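Local coordinates for Hut operon positive regulatory protein (Bacillus subtilis, PDB 1VEA), which acts as an antiterminator, binding cis-acting regulatory sequences on mRNA in the presence of histidine and so activating the hut operon for histidine utilization, at residues K49-I54 against A78-L83; F104-G109 against I121-Y126; G43-H48 against R98-R103. The protein carries 1 engineered substitution. One frame throughout, in Å; residues are numbered along the deposited sequence.

Interactions 1 and 2 belong to the core, whereas interaction 3 lies near the surface, and their chemistry follows that placing. In interaction 2 the strands at 104-109 and 121-126 are joined by backbone hydrogen bonds, with apolar side chains added on the face turned to helices 47-61 and 70-86. Interaction 1 pairs two helices through side chains, and Ala82 of 78-83 rests on Val123 and Leu125 of interaction 2. Interaction 3 reuses both systems: 43-48 leads into the helix that carries 49-54, and 98-103 leads into the strand that continues through 104-109. There one valine packs against a turn, and Leu83 of interaction 1 touches Ala47 and Met45.

Interaction 1 (K49-I54 against A78-L83); sequences KVIAAI and ATMEAL. Engineered in segment 49-54: Ile51 (natural residue Val). With HBN (N-(2-naphthyl)histidinamide), chain C.
Ile54 and Thr79 meet tip to tip at the tightest point of this helix pair, with Ile54 CD1 3.5 Å from Thr79 CG2. The threonine methyl is anti to its backbone N, which leaves the hydroxyl (chi1 -56°) turned back along its own helix to bond Leu75 O. One turn further on, Leu83 CD2 reaches Val50 CB at 4.0 Å. These residues form the interface between helices 47-61 and 70-86, which pack on one face of the antiparallel sheet with local axes 10.3 Å apart and directed 134° from each other. Ile54 and Thr79 also touch strand 120-130 beneath them. Away from the sheet the fit is looser: CG2 of the engineered Ile51 approaches Met80 SD at 4.1 Å, and that side is covered by Pro132 and Leu93 of the second subunit. On the far flank of helix 70-86, Glu81 faces the bound histidine analogue, accepting a bond from HBN ND1 to Glu81 OE2 at 2.7 Å, while its other oxygen forms a salt bridge with Arg88 of the third subunit. A glutamine here would probably leave that arginine without its countercharge and weaken the grip on the imidazole.

Interaction 2 (F104-G109 against I121-Y126); sequences FAVLRG and IAVSLY
Ala105 and Ser124 face each other as a hydrogen-bonded pair in the middle of the antiparallel beta hairpin formed by strands 100-109 and 120-130. Ala105 N donates to Ser124 O at 3.2 Å, and Ser124 N returns the bond to Ala105 O more straightly, with an N-H...O angle of 162°. Two residues along, Leu107 and Ala122 repeat the exchange: Leu107 N meets Ala122 O at 3.0 Å and Ala122 N meets Leu107 O at 2.8 Å. Val106 with Val123 lies between these rungs, and Phe104 with Leu125 and Arg108 with Ile121 flank them, as non-hydrogen-bonded pairs; their side chains share the face turned to helices 47-61 and 70-86. There Val106 and Val123 run alongside each other out of the sheet, with Val106 CG1 3.8 Å from Val123 CG2; the same methyl also approaches Ile121 CG1 at 4.2 Å. Phe104 touches Leu125 CD2 through its CB, because chi1 of 67° sets the ring between backbone N and carbonyl carbon and carries it off toward Ile54 and Ala57 of helix 47-61. Leu125 in turn packs beneath Ala82 and Val86.

Further out, both strands are interior ones. Phe104 and Val106 pair through their backbones with Gly40 and Cys38, and Val123 pairs with Gly144 of strand 137-147. The opposite face, bearing Leu107, Ala122 and Ser124, is covered by helix 9-18, where Ser124 OG forms a hydrogen bond with Ser13 OG. One residue past the Leu107-Ala122 pair, the buried guanidinium of Arg108 is satisfied at all three nitrogens: NE by a salt bridge to Asp119 OD2, NH2 by another to Glu71 OE2, and NH1 by the backbone oxygen of Val63.

Interaction 3 (G43-H48 against R98-R103); sequences GSMDAH and RTVGLR
The turn that carries the chain from strand 39-42, outermost in this chain's sheet, into helix 47-61 packs, through Gly43, Ser44 and Met45, on the Val100 and Leu102 side chains in strand 100-109. Val100 is the centre of the contact. Its CG2 lies against a face of the Ser44-Met45 peptide, 3.5 Å from Ser44 C and equally far from Met45 N, while its CG1 meets the Met45 methyl, CE, at 4.0 Å. The two side chains cross at about a right angle. Met45 is extended through its first two torsions and bends only at the third (chi3 -81°), which swings CE over to the valine. Leu102 CD1 adds a touch on Ser44 O at 4.0 Å.

Hydrogen bonding between these segments is absent, though the backbones come close, with Gly43 CA 3.1 Å from Val100 O in a CA-H...O contact. Polar order lies instead within the turn. Ser44 OG accepts from Asp46 N at 3.1 Å, closing an ST turn, and Asp46 then serves as N-cap, its OD2 taking the bond from Lys49 N in the first turn of the helix. These two bonds are consistent with a defined path of the chain into helix 47-61.

Regular strand pairing persists just beside the turn, where Leu102 bonds through its backbone with Val42. Met45 and Val100 both rest on Ile129 of strand 120-130, Met45 and Leu102 on Val86 of helix 70-86, while Leu93 and Leu96 of the second subunit pack on Ala47 and Asp46.

Interaction 1 (K49-I54 against A78-L83)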
ATOM      1  N   LYS B  49     -11.223 -16.928   9.026  1.00 72.83           N
ATOM      2  CA  LYS B  49     -10.772 -17.901  10.004  1.00 70.38           C
ATOM      3  C   LYS B  49     -10.421 -17.270  11.348  1.00 69.02           C
ATOM      4  O   LYS B  49     -10.756 -17.820  12.400  1.00 69.56           O
ATOM      5  CB  LYS B  49      -9.566 -18.670   9.453  1.00 70.07           C
ATOM      6  N   VAL B  50      -9.759 -16.113  11.323  1.00 65.91           N
ATOM      7  CA  VAL B  50      -9.358 -15.463  12.570  1.00 62.55           C
ATOM      8  C   VAL B  50     -10.483 -14.778  13.341  1.00 61.69           C
ATOM      9  O   VAL B  50     -10.572 -14.924  14.558  1.00 60.34           O
ATOM     10  CB  VAL B  50      -8.224 -14.443  12.337  1.00 61.29           C
ATOM     11  CG1 VAL B  50      -7.797 -13.837  13.654  1.00 59.09           C
ATOM     12  CG2 VAL B  50      -7.038 -15.126  11.691  1.00 61.06           C
ATOM     13  N   ILE B  51     -11.351 -14.043  12.652  1.00 61.93           N
ATOM     14  CA  ILE B  51     -12.432 -13.363  13.353  1.00 62.72           C
ATOM     15  C   ILE B  51     -13.452 -14.380  13.853  1.00 61.95           C
ATOM     16  O   ILE B  51     -14.248 -14.085  14.742  1.00 63.29           O
ATOM     17  CB  ILE B  51     -13.129 -12.290  12.462  1.00 63.39           C
ATOM     18  CG1 ILE B  51     -14.191 -12.929  11.576  1.00 66.12           C
ATOM     19  CG2 ILE B  51     -12.101 -11.577  11.603  1.00 64.47           C
ATOM     20  CD1 ILE B  51     -15.553 -13.016  12.228  1.00 66.46           C
ATOM     21  N   ALA B  52     -13.424 -15.578  13.278  1.00 61.14           N
ATOM     22  CA  ALA B  52     -14.338 -16.637  13.698  1.00 60.08           C
ATOM     23  C   ALA B  52     -13.807 -17.224  15.001  1.00 59.09           C
ATOM     24  O   ALA B  52     -14.506 -17.268  16.012  1.00 57.69           O
ATOM     25  CB  ALA B  52     -14.409 -17.718  12.637  1.00 60.49           C
ATOM     26  N   ALA B  53     -12.554 -17.663  14.959  1.00 57.99           N
ATOM     27  CA  ALA B  53     -11.903 -18.250  16.118  1.00 57.81           C
ATOM     28  C   ALA B  53     -12.030 -17.340  17.312  1.00 58.63           C
ATOM     29  O   ALA B  53     -12.403 -17.774  18.405  1.00 59.37           O
ATOM     30  CB  ALA B  53     -10.442 -18.497  15.822  1.00 56.96           C
ATOM     31  N   ILE B  54     -11.724 -16.068  17.090  1.00 60.16           N
ATOM     32  CA  ILE B  54     -11.783 -15.078  18.154  1.00 60.85           C
ATOM     33  C   ILE B  54     -13.193 -14.789  18.663  1.00 62.32           C
ATOM     34  O   ILE B  54     -13.429 -14.833  19.871  1.00 63.25           O
ATOM     35  CB  ILE B  54     -11.095 -13.763  17.720  1.00 58.77           C
ATOM     36  CG1 ILE B  54      -9.584 -13.990  17.625  1.00 57.04           C
ATOM     37  CG2 ILE B  54     -11.370 -12.659  18.734  1.00 59.67           C
ATOM     38  CD1 ILE B  54      -8.798 -12.757  17.231  1.00 53.88           C
ATOM     39  N   ALA B  78     -11.856  -4.448  16.244  1.00 46.10           N
ATOM     40  CA  ALA B  78     -10.656  -4.529  17.063  1.00 47.10           C
ATOM     41  C   ALA B  78      -9.729  -5.605  16.495  1.00 47.70           C
ATOM     42  O   ALA B  78      -8.514  -5.425  16.404  1.00 48.31           O
ATOM     43  CB  ALA B  78     -11.046  -4.878  18.484  1.00 45.02           C
ATOM     44  N   THR B  79     -10.332  -6.721  16.106  1.00 49.46           N
ATOM     45  CA  THR B  79      -9.616  -7.867  15.566  1.00 50.57           C
ATOM     46  C   THR B  79      -9.009  -7.561  14.199  1.00 52.35           C
ATOM     47  O   THR B  79      -7.903  -8.017  13.882  1.00 50.90           O
ATOM     48  CB  THR B  79     -10.581  -9.072  15.442  1.00 50.96           C
ATOM     49  OG1 THR B  79     -11.162  -9.342  16.723  1.00 47.36           O
ATOM     50  CG2 THR B  79      -9.847 -10.313  14.938  1.00 49.81           C
ATOM     51  N   MET B  80      -9.747  -6.794  13.394  1.00 53.66           N
ATOM     52  CA  MET B  80      -9.309  -6.412  12.058  1.00 53.42           C
ATOM     53  C   MET B  80      -8.106  -5.491  12.134  1.00 52.48           C
ATOM     54  O   MET B  80      -7.138  -5.650  11.394  1.00 51.24           O
ATOM     55  CB  MET B  80     -10.445  -5.717  11.308  1.00 56.01           C
ATOM     56  CG  MET B  80     -11.578  -6.649  10.897  1.00 61.04           C
ATOM     57  SD  MET B  80     -11.017  -8.025   9.839  1.00 64.90           S
ATOM     58  CE  MET B  80     -10.810  -7.192   8.264  1.00 63.20           C
ATOM     59  N   GLU B  81      -8.164  -4.515  13.029  1.00 51.98           N
ATOM     60  CA  GLU B  81      -7.043  -3.606  13.168  1.00 50.70           C
ATOM     61  C   GLU B  81      -5.824  -4.430  13.555  1.00 50.47           C
ATOM     62  O   GLU B  81      -4.738  -4.255  12.982  1.00 51.56           O
ATOM     63  CB  GLU B  81      -7.320  -2.550  14.240  1.00 50.91           C
ATOM     64  CG  GLU B  81      -6.047  -1.867  14.701  1.00 51.26           C
ATOM     65  CD  GLU B  81      -6.220  -0.392  14.986  1.00 52.70           C
ATOM     66  OE1 GLU B  81      -7.380   0.052  15.199  1.00 50.48           O
ATOM     67  OE2 GLU B  81      -5.177   0.311  14.995  1.00 49.06           O
ATOM     68  N   ALA B  82      -6.013  -5.332  14.520  1.00 46.80           N
ATOM     69  CA  ALA B  82      -4.931  -6.176  14.991  1.00 46.40           C
ATOM     70  C   ALA B  82      -4.447  -7.105  13.886  1.00 48.35           C
ATOM     71  O   ALA B  82      -3.256  -7.416  13.802  1.00 48.99           O
ATOM     72  CB  ALA B  82      -5.380  -6.971  16.178  1.00 44.18           C
ATOM     73  N   LEU B  83      -5.367  -7.535  13.029  1.00 49.08           N
ATOM     74  CA  LEU B  83      -5.023  -8.427  11.930  1.00 51.25           C
ATOM     75  C   LEU B  83      -4.391  -7.616  10.811  1.00 53.32           C
ATOM     76  O   LEU B  83      -3.428  -8.046  10.173  1.00 52.42           O
ATOM     77  CB  LEU B  83      -6.277  -9.137  11.414  1.00 51.64           C
ATOM     78  CG  LEU B  83      -6.102 -10.271  10.397  1.00 51.35           C
ATOM     79  CD1 LEU B  83      -4.953 -11.183  10.791  1.00 52.53           C
ATOM     80  CD2 LEU B  83      -7.382 -11.067  10.341  1.00 53.51           C
TER
HETATM   81  C1  HBN C1001      -6.975   0.576  10.902  0.50 73.45           C
HETATM   82  C2  HBN C1001      -7.739   0.867   9.750  0.50 73.81           C
HETATM   83  C3  HBN C1001      -7.250   0.526   8.459  0.50 74.39           C
HETATM   84  C4  HBN C1001      -5.985  -0.111   8.302  0.50 74.38           C
HETATM   85  C4A HBN C1001      -5.195  -0.416   9.442  0.50 73.53           C
HETATM   86  C8A HBN C1001      -5.712  -0.058  10.775  0.50 73.32           C
HETATM   87  C8  HBN C1001      -4.945  -0.356  11.897  0.50 73.45           C
HETATM   88  C7  HBN C1001      -3.676  -0.994  11.800  0.50 73.47           C
HETATM   89  C6  HBN C1001      -3.162  -1.344  10.513  0.50 72.87           C
HETATM   90  C5  HBN C1001      -3.917  -1.056   9.337  0.50 73.80           C
HETATM   91  N1  HBN C1001      -3.015  -1.250  12.867  0.50 74.56           N
HETATM   92  N   HBN C1001      -0.494  -2.549  15.347  0.50 72.65           N
HETATM   93  CA  HBN C1001      -1.754  -2.046  14.830  0.50 74.34           C
HETATM   94  C   HBN C1001      -2.257  -2.351  13.428  0.50 74.11           C
HETATM   95  O   HBN C1001      -2.070  -3.433  12.910  0.50 74.80           O
HETATM   96  CB  HBN C1001      -2.604  -1.291  15.542  0.50 74.81           C
HETATM   97  CG  HBN C1001      -2.665  -0.719  16.919  0.50 75.42           C
HETATM   98  ND1 HBN C1001      -3.659   0.172  17.266  0.50 76.44           N
HETATM   99  CD2 HBN C1001      -1.812  -0.988  17.981  0.50 75.56           C
HETATM  100  CE1 HBN C1001      -3.311   0.373  18.559  0.50 76.03           C
HETATM  101  NE2 HBN C1001      -2.223  -0.268  19.086  0.50 76.46           N

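Interaction 2 (F104-G109 against I121-Y126)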
ATOM      1  N   PHE B 104      -3.280 -15.307  20.474  1.00 66.01           N
ATOM      2  CA  PHE B 104      -3.915 -14.044  20.798  1.00 63.05           C
ATOM      3  C   PHE B 104      -4.293 -13.887  22.252  1.00 61.13           C
ATOM      4  O   PHE B 104      -4.074 -14.776  23.080  1.00 62.36           O
ATOM      5  CB  PHE B 104      -5.157 -13.858  19.930  1.00 62.52           C
ATOM      6  CG  PHE B 104      -6.264 -14.827  20.231  1.00 62.83           C
ATOM      7  CD1 PHE B 104      -7.053 -14.672  21.366  1.00 63.29           C
ATOM      8  CD2 PHE B 104      -6.545 -15.874  19.360  1.00 61.98           C
ATOM      9  CE1 PHE B 104      -8.107 -15.543  21.624  1.00 62.63           C
ATOM     10  CE2 PHE B 104      -7.597 -16.750  19.612  1.00 61.01           C
ATOM     11  CZ  PHE B 104      -8.377 -16.581  20.743  1.00 61.56           C
ATOM     12  N   ALA B 105      -4.874 -12.730  22.541  1.00 57.35           N
ATOM     13  CA  ALA B 105      -5.312 -12.375  23.874  1.00 53.02           C
ATOM     14  C   ALA B 105      -6.367 -11.317  23.658  1.00 49.62           C
ATOM     15  O   ALA B 105      -6.246 -10.492  22.775  1.00 47.56           O
ATOM     16  CB  ALA B 105      -4.151 -11.806  24.681  1.00 54.04           C
ATOM     17  N   VAL B 106      -7.411 -11.354  24.462  1.00 48.99           N
ATOM     18  CA  VAL B 106      -8.480 -10.390  24.342  1.00 47.33           C
ATOM     19  C   VAL B 106      -8.765  -9.924  25.743  1.00 49.60           C
ATOM     20  O   VAL B 106      -8.859 -10.739  26.648  1.00 50.38           O
ATOM     21  CB  VAL B 106      -9.737 -11.040  23.771  1.00 45.26           C
ATOM     22  CG1 VAL B 106     -10.757  -9.975  23.408  1.00 40.87           C
ATOM     23  CG2 VAL B 106      -9.367 -11.904  22.571  1.00 43.09           C
ATOM     24  N   LEU B 107      -8.873  -8.613  25.925  1.00 52.12           N
ATOM     25  CA  LEU B 107      -9.156  -8.031  27.226  1.00 53.60           C
ATOM     26  C   LEU B 107     -10.364  -7.140  27.039  1.00 55.95           C
ATOM     27  O   LEU B 107     -10.481  -6.445  26.034  1.00 56.92           O
ATOM     28  CB  LEU B 107      -7.968  -7.196  27.721  1.00 53.28           C
ATOM     29  CG  LEU B 107      -7.445  -7.488  29.135  1.00 53.83           C
ATOM     30  CD1 LEU B 107      -6.853  -8.896  29.174  1.00 54.94           C
ATOM     31  CD2 LEU B 107      -6.381  -6.477  29.533  1.00 52.91           C
ATOM     32  N   ARG B 108     -11.269  -7.162  28.004  1.00 58.17           N
ATOM     33  CA  ARG B 108     -12.463  -6.345  27.929  1.00 60.14           C
ATOM     34  C   ARG B 108     -12.715  -5.799  29.327  1.00 61.65           C
ATOM     35  O   ARG B 108     -12.677  -6.537  30.300  1.00 61.12           O
ATOM     36  CB  ARG B 108     -13.631  -7.209  27.431  1.00 61.64           C
ATOM     37  CG  ARG B 108     -14.943  -6.474  27.173  1.00 64.53           C
ATOM     38  CD  ARG B 108     -15.712  -6.216  28.463  1.00 66.65           C
ATOM     39  NE  ARG B 108     -16.998  -5.552  28.248  1.00 66.69           N
ATOM     40  CZ  ARG B 108     -17.975  -6.032  27.487  1.00 66.77           C
ATOM     41  NH1 ARG B 108     -17.822  -7.185  26.851  1.00 67.43           N
ATOM     42  NH2 ARG B 108     -19.113  -5.362  27.373  1.00 68.00           N
ATOM     43  N   GLY B 109     -12.951  -4.498  29.425  1.00 64.78           N
ATOM     44  CA  GLY B 109     -13.192  -3.900  30.717  1.00 67.04           C
ATOM     45  C   GLY B 109     -13.231  -2.394  30.587  1.00 69.38           C
ATOM     46  O   GLY B 109     -13.683  -1.858  29.575  1.00 69.12           O
ATOM     47  N   ILE B 121     -12.010  -2.699  24.720  1.00 69.20           N
ATOM     48  CA  ILE B 121     -11.693  -4.077  24.416  1.00 65.13           C
ATOM     49  C   ILE B 121     -10.464  -4.130  23.521  1.00 62.62           C
ATOM     50  O   ILE B 121     -10.413  -3.477  22.480  1.00 61.58           O
ATOM     51  CB  ILE B 121     -12.895  -4.757  23.729  1.00 64.16           C
ATOM     52  CG1 ILE B 121     -12.548  -6.185  23.345  1.00 62.19           C
ATOM     53  CG2 ILE B 121     -13.300  -3.985  22.498  1.00 65.60           C
ATOM     54  CD1 ILE B 121     -13.748  -6.956  22.876  1.00 63.34           C
ATOM     55  N   ALA B 122      -9.460  -4.887  23.942  1.00 59.42           N
ATOM     56  CA  ALA B 122      -8.241  -5.003  23.164  1.00 56.82           C
ATOM     57  C   ALA B 122      -8.056  -6.416  22.631  1.00 55.50           C
ATOM     58  O   ALA B 122      -8.416  -7.400  23.274  1.00 54.55           O
ATOM     59  CB  ALA B 122      -7.034  -4.593  24.009  1.00 54.06           C
ATOM     60  N   VAL B 123      -7.499  -6.496  21.433  1.00 54.16           N
ATOM     61  CA  VAL B 123      -7.232  -7.762  20.775  1.00 51.40           C
ATOM     62  C   VAL B 123      -5.835  -7.656  20.220  1.00 50.04           C
ATOM     63  O   VAL B 123      -5.589  -6.874  19.300  1.00 53.03           O
ATOM     64  CB  VAL B 123      -8.201  -8.002  19.610  1.00 51.24           C
ATOM     65  CG1 VAL B 123      -7.672  -9.101  18.717  1.00 50.23           C
ATOM     66  CG2 VAL B 123      -9.575  -8.360  20.148  1.00 50.20           C
ATOM     67  N   SER B 124      -4.915  -8.420  20.791  1.00 47.68           N
ATOM     68  CA  SER B 124      -3.526  -8.411  20.344  1.00 46.72           C
ATOM     69  C   SER B 124      -3.163  -9.777  19.770  1.00 45.84           C
ATOM     70  O   SER B 124      -3.557 -10.804  20.303  1.00 47.70           O
ATOM     71  CB  SER B 124      -2.602  -8.072  21.515  1.00 44.09           C
ATOM     72  OG  SER B 124      -2.857  -8.938  22.601  1.00 43.07           O
ATOM     73  N   LEU B 125      -2.401  -9.785  18.689  1.00 45.20           N
ATOM     74  CA  LEU B 125      -2.012 -11.031  18.051  1.00 46.30           C
ATOM     75  C   LEU B 125      -0.503 -11.164  17.900  1.00 47.48           C
ATOM     76  O   LEU B 125       0.195 -10.210  17.558  1.00 46.96           O
ATOM     77  CB  LEU B 125      -2.664 -11.117  16.672  1.00 46.44           C
ATOM     78  CG  LEU B 125      -4.174 -10.871  16.711  1.00 46.69           C
ATOM     79  CD1 LEU B 125      -4.666 -10.271  15.399  1.00 45.55           C
ATOM     80  CD2 LEU B 125      -4.864 -12.170  17.021  1.00 46.51           C
ATOM     81  N   TYR B 126       0.004 -12.354  18.168  1.00 49.84           N
ATOM     82  CA  TYR B 126       1.422 -12.599  18.014  1.00 52.83           C
ATOM     83  C   TYR B 126       1.601 -13.989  17.472  1.00 55.72           C
ATOM     84  O   TYR B 126       1.055 -14.943  18.013  1.00 58.09           O
ATOM     85  CB  TYR B 126       2.157 -12.508  19.335  1.00 51.03           C
ATOM     86  CG  TYR B 126       3.623 -12.833  19.175  1.00 49.01           C
ATOM     87  CD1 TYR B 126       4.475 -11.975  18.475  1.00 49.40           C
ATOM     88  CD2 TYR B 126       4.157 -13.992  19.718  1.00 46.47           C
ATOM     89  CE1 TYR B 126       5.828 -12.267  18.326  1.00 49.37           C
ATOM     90  CE2 TYR B 126       5.497 -14.294  19.579  1.00 47.60           C
ATOM     91  CZ  TYR B 126       6.331 -13.434  18.886  1.00 49.53           C
ATOM     92  OH  TYR B 126       7.666 -13.747  18.771  1.00 50.60           O
TER

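Interaction 3 (G43-H48 against R98-R103)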
ATOM      1  N   GLY B  43      -4.173 -21.327  13.386  1.00 74.37           N
ATOM      2  CA  GLY B  43      -3.152 -21.671  12.416  1.00 75.20           C
ATOM      3  C   GLY B  43      -3.450 -21.017  11.086  1.00 75.99           C
ATOM      4  O   GLY B  43      -2.860 -21.355  10.058  1.00 75.53           O
ATOM      5  N   SER B  44      -4.380 -20.070  11.107  1.00 77.36           N
ATOM      6  CA  SER B  44      -4.769 -19.360   9.899  1.00 78.64           C
ATOM      7  C   SER B  44      -4.597 -17.850  10.055  1.00 80.14           C
ATOM      8  O   SER B  44      -4.787 -17.285  11.137  1.00 78.33           O
ATOM      9  CB  SER B  44      -6.224 -19.684   9.547  1.00 78.19           C
ATOM     10  OG  SER B  44      -6.610 -19.070   8.334  1.00 78.89           O
ATOM     11  N   MET B  45      -4.219 -17.203   8.961  1.00 82.99           N
ATOM     12  CA  MET B  45      -4.039 -15.761   8.952  1.00 85.60           C
ATOM     13  C   MET B  45      -5.228 -15.187   8.203  1.00 86.36           C
ATOM     14  O   MET B  45      -5.419 -13.973   8.140  1.00 87.47           O
ATOM     15  CB  MET B  45      -2.746 -15.397   8.238  1.00 87.45           C
ATOM     16  CG  MET B  45      -2.416 -13.925   8.262  1.00 89.17           C
ATOM     17  SD  MET B  45      -0.834 -13.644   7.457  1.00 92.35           S
ATOM     18  CE  MET B  45       0.270 -14.078   8.776  1.00 90.80           C
ATOM     19  N   ASP B  46      -6.026 -16.089   7.643  1.00 86.30           N
ATOM     20  CA  ASP B  46      -7.220 -15.730   6.897  1.00 86.48           C
ATOM     21  C   ASP B  46      -8.201 -14.965   7.793  1.00 85.90           C
ATOM     22  O   ASP B  46      -8.573 -15.433   8.871  1.00 86.10           O
ATOM     23  CB  ASP B  46      -7.868 -17.006   6.352  1.00 87.38           C
ATOM     24  CG  ASP B  46      -9.141 -16.733   5.599  1.00 88.29           C
ATOM     25  OD1 ASP B  46      -9.102 -15.949   4.631  1.00 89.39           O
ATOM     26  OD2 ASP B  46     -10.182 -17.307   5.972  1.00 90.32           O
ATOM     27  N   ALA B  47      -8.612 -13.785   7.339  1.00 84.84           N
ATOM     28  CA  ALA B  47      -9.542 -12.945   8.090  1.00 83.43           C
ATOM     29  C   ALA B  47     -10.726 -13.738   8.627  1.00 81.91           C
ATOM     30  O   ALA B  47     -10.973 -13.759   9.831  1.00 81.91           O
ATOM     31  CB  ALA B  47     -10.036 -11.801   7.213  1.00 83.73           C
ATOM     32  N   HIS B  48     -11.459 -14.382   7.727  1.00 80.48           N
ATOM     33  CA  HIS B  48     -12.617 -15.180   8.114  1.00 79.38           C
ATOM     34  C   HIS B  48     -12.263 -16.136   9.248  1.00 76.00           C
ATOM     35  O   HIS B  48     -12.911 -16.152  10.290  1.00 73.62           O
ATOM     36  CB  HIS B  48     -13.122 -15.991   6.921  1.00 82.27           C
ATOM     37  CG  HIS B  48     -14.364 -16.775   7.210  1.00 87.68           C
ATOM     38  ND1 HIS B  48     -15.558 -16.180   7.558  1.00 89.01           N
ATOM     39  CD2 HIS B  48     -14.603 -18.109   7.193  1.00 89.56           C
ATOM     40  CE1 HIS B  48     -16.478 -17.111   7.743  1.00 89.81           C
ATOM     41  NE2 HIS B  48     -15.924 -18.290   7.527  1.00 90.18           N
ATOM     42  N   ARG B  98       1.186 -20.831   3.021  1.00 99.33           N
ATOM     43  CA  ARG B  98       2.294 -20.981   3.958  1.00 97.83           C
ATOM     44  C   ARG B  98       1.785 -21.424   5.328  1.00 96.21           C
ATOM     45  O   ARG B  98       0.585 -21.642   5.509  1.00 96.07           O
ATOM     46  CB  ARG B  98       3.051 -19.651   4.075  1.00 98.46           C
ATOM     47  CG  ARG B  98       4.438 -19.759   4.702  1.00 99.00           C
ATOM     48  CD  ARG B  98       5.302 -20.806   3.990  1.00 99.59           C
ATOM     49  NE  ARG B  98       5.186 -20.748   2.531  1.00100.16           N
ATOM     50  CZ  ARG B  98       5.433 -19.670   1.791  1.00100.02           C
ATOM     51  NH1 ARG B  98       5.814 -18.538   2.362  1.00 99.68           N
ATOM     52  NH2 ARG B  98       5.292 -19.722   0.474  1.00 99.99           N
ATOM     53  N   THR B  99       2.695 -21.557   6.289  1.00 93.77           N
ATOM     54  CA  THR B  99       2.325 -21.964   7.643  1.00 90.83           C
ATOM     55  C   THR B  99       2.342 -20.774   8.602  1.00 88.04           C
ATOM     56  O   THR B  99       3.323 -20.031   8.675  1.00 87.26           O
ATOM     57  CB  THR B  99       3.279 -23.059   8.185  1.00 91.51           C
ATOM     58  OG1 THR B  99       2.901 -23.402   9.526  1.00 90.95           O
ATOM     59  CG2 THR B  99       4.729 -22.571   8.168  1.00 90.64           C
ATOM     60  N   VAL B 100       1.248 -20.595   9.332  1.00 84.93           N
ATOM     61  CA  VAL B 100       1.145 -19.495  10.279  1.00 81.75           C
ATOM     62  C   VAL B 100       0.592 -19.983  11.612  1.00 79.36           C
ATOM     63  O   VAL B 100      -0.326 -20.805  11.657  1.00 78.31           O
ATOM     64  CB  VAL B 100       0.230 -18.358   9.733  1.00 82.14           C
ATOM     65  CG1 VAL B 100       0.630 -17.999   8.304  1.00 82.03           C
ATOM     66  CG2 VAL B 100      -1.230 -18.779   9.787  1.00 82.57           C
ATOM     67  N   GLY B 101       1.165 -19.474  12.695  1.00 76.94           N
ATOM     68  CA  GLY B 101       0.721 -19.858  14.018  1.00 74.99           C
ATOM     69  C   GLY B 101       0.489 -18.649  14.900  1.00 74.26           C
ATOM     70  O   GLY B 101       1.368 -18.237  15.657  1.00 75.33           O
ATOM     71  N   LEU B 102      -0.704 -18.077  14.803  1.00 73.06           N
ATOM     72  CA  LEU B 102      -1.043 -16.910  15.597  1.00 71.69           C
ATOM     73  C   LEU B 102      -1.607 -17.260  16.959  1.00 71.16           C
ATOM     74  O   LEU B 102      -2.420 -18.183  17.097  1.00 71.69           O
ATOM     75  CB  LEU B 102      -2.069 -16.039  14.871  1.00 70.76           C
ATOM     76  CG  LEU B 102      -1.678 -15.448  13.522  1.00 69.58           C
ATOM     77  CD1 LEU B 102      -2.728 -14.432  13.132  1.00 68.54           C
ATOM     78  CD2 LEU B 102      -0.312 -14.790  13.599  1.00 70.85           C
ATOM     79  N   ARG B 103      -1.162 -16.513  17.962  1.00 69.86           N
ATOM     80  CA  ARG B 103      -1.637 -16.676  19.330  1.00 69.56           C
ATOM     81  C   ARG B 103      -2.229 -15.323  19.667  1.00 68.00           C
ATOM     82  O   ARG B 103      -1.742 -14.297  19.193  1.00 67.97           O
ATOM     83  CB  ARG B 103      -0.488 -17.013  20.281  1.00 70.47           C
ATOM     84  CG  ARG B 103      -0.906 -17.165  21.747  1.00 75.05           C
ATOM     85  CD  ARG B 103       0.064 -18.081  22.500  1.00 77.33           C
ATOM     86  NE  ARG B 103       1.455 -17.800  22.144  1.00 79.17           N
ATOM     87  CZ  ARG B 103       2.090 -16.669  22.432  1.00 78.85           C
ATOM     88  NH1 ARG B 103       1.458 -15.709  23.095  1.00 78.70           N
ATOM     89  NH2 ARG B 103       3.346 -16.487  22.037  1.00 77.98           N
TER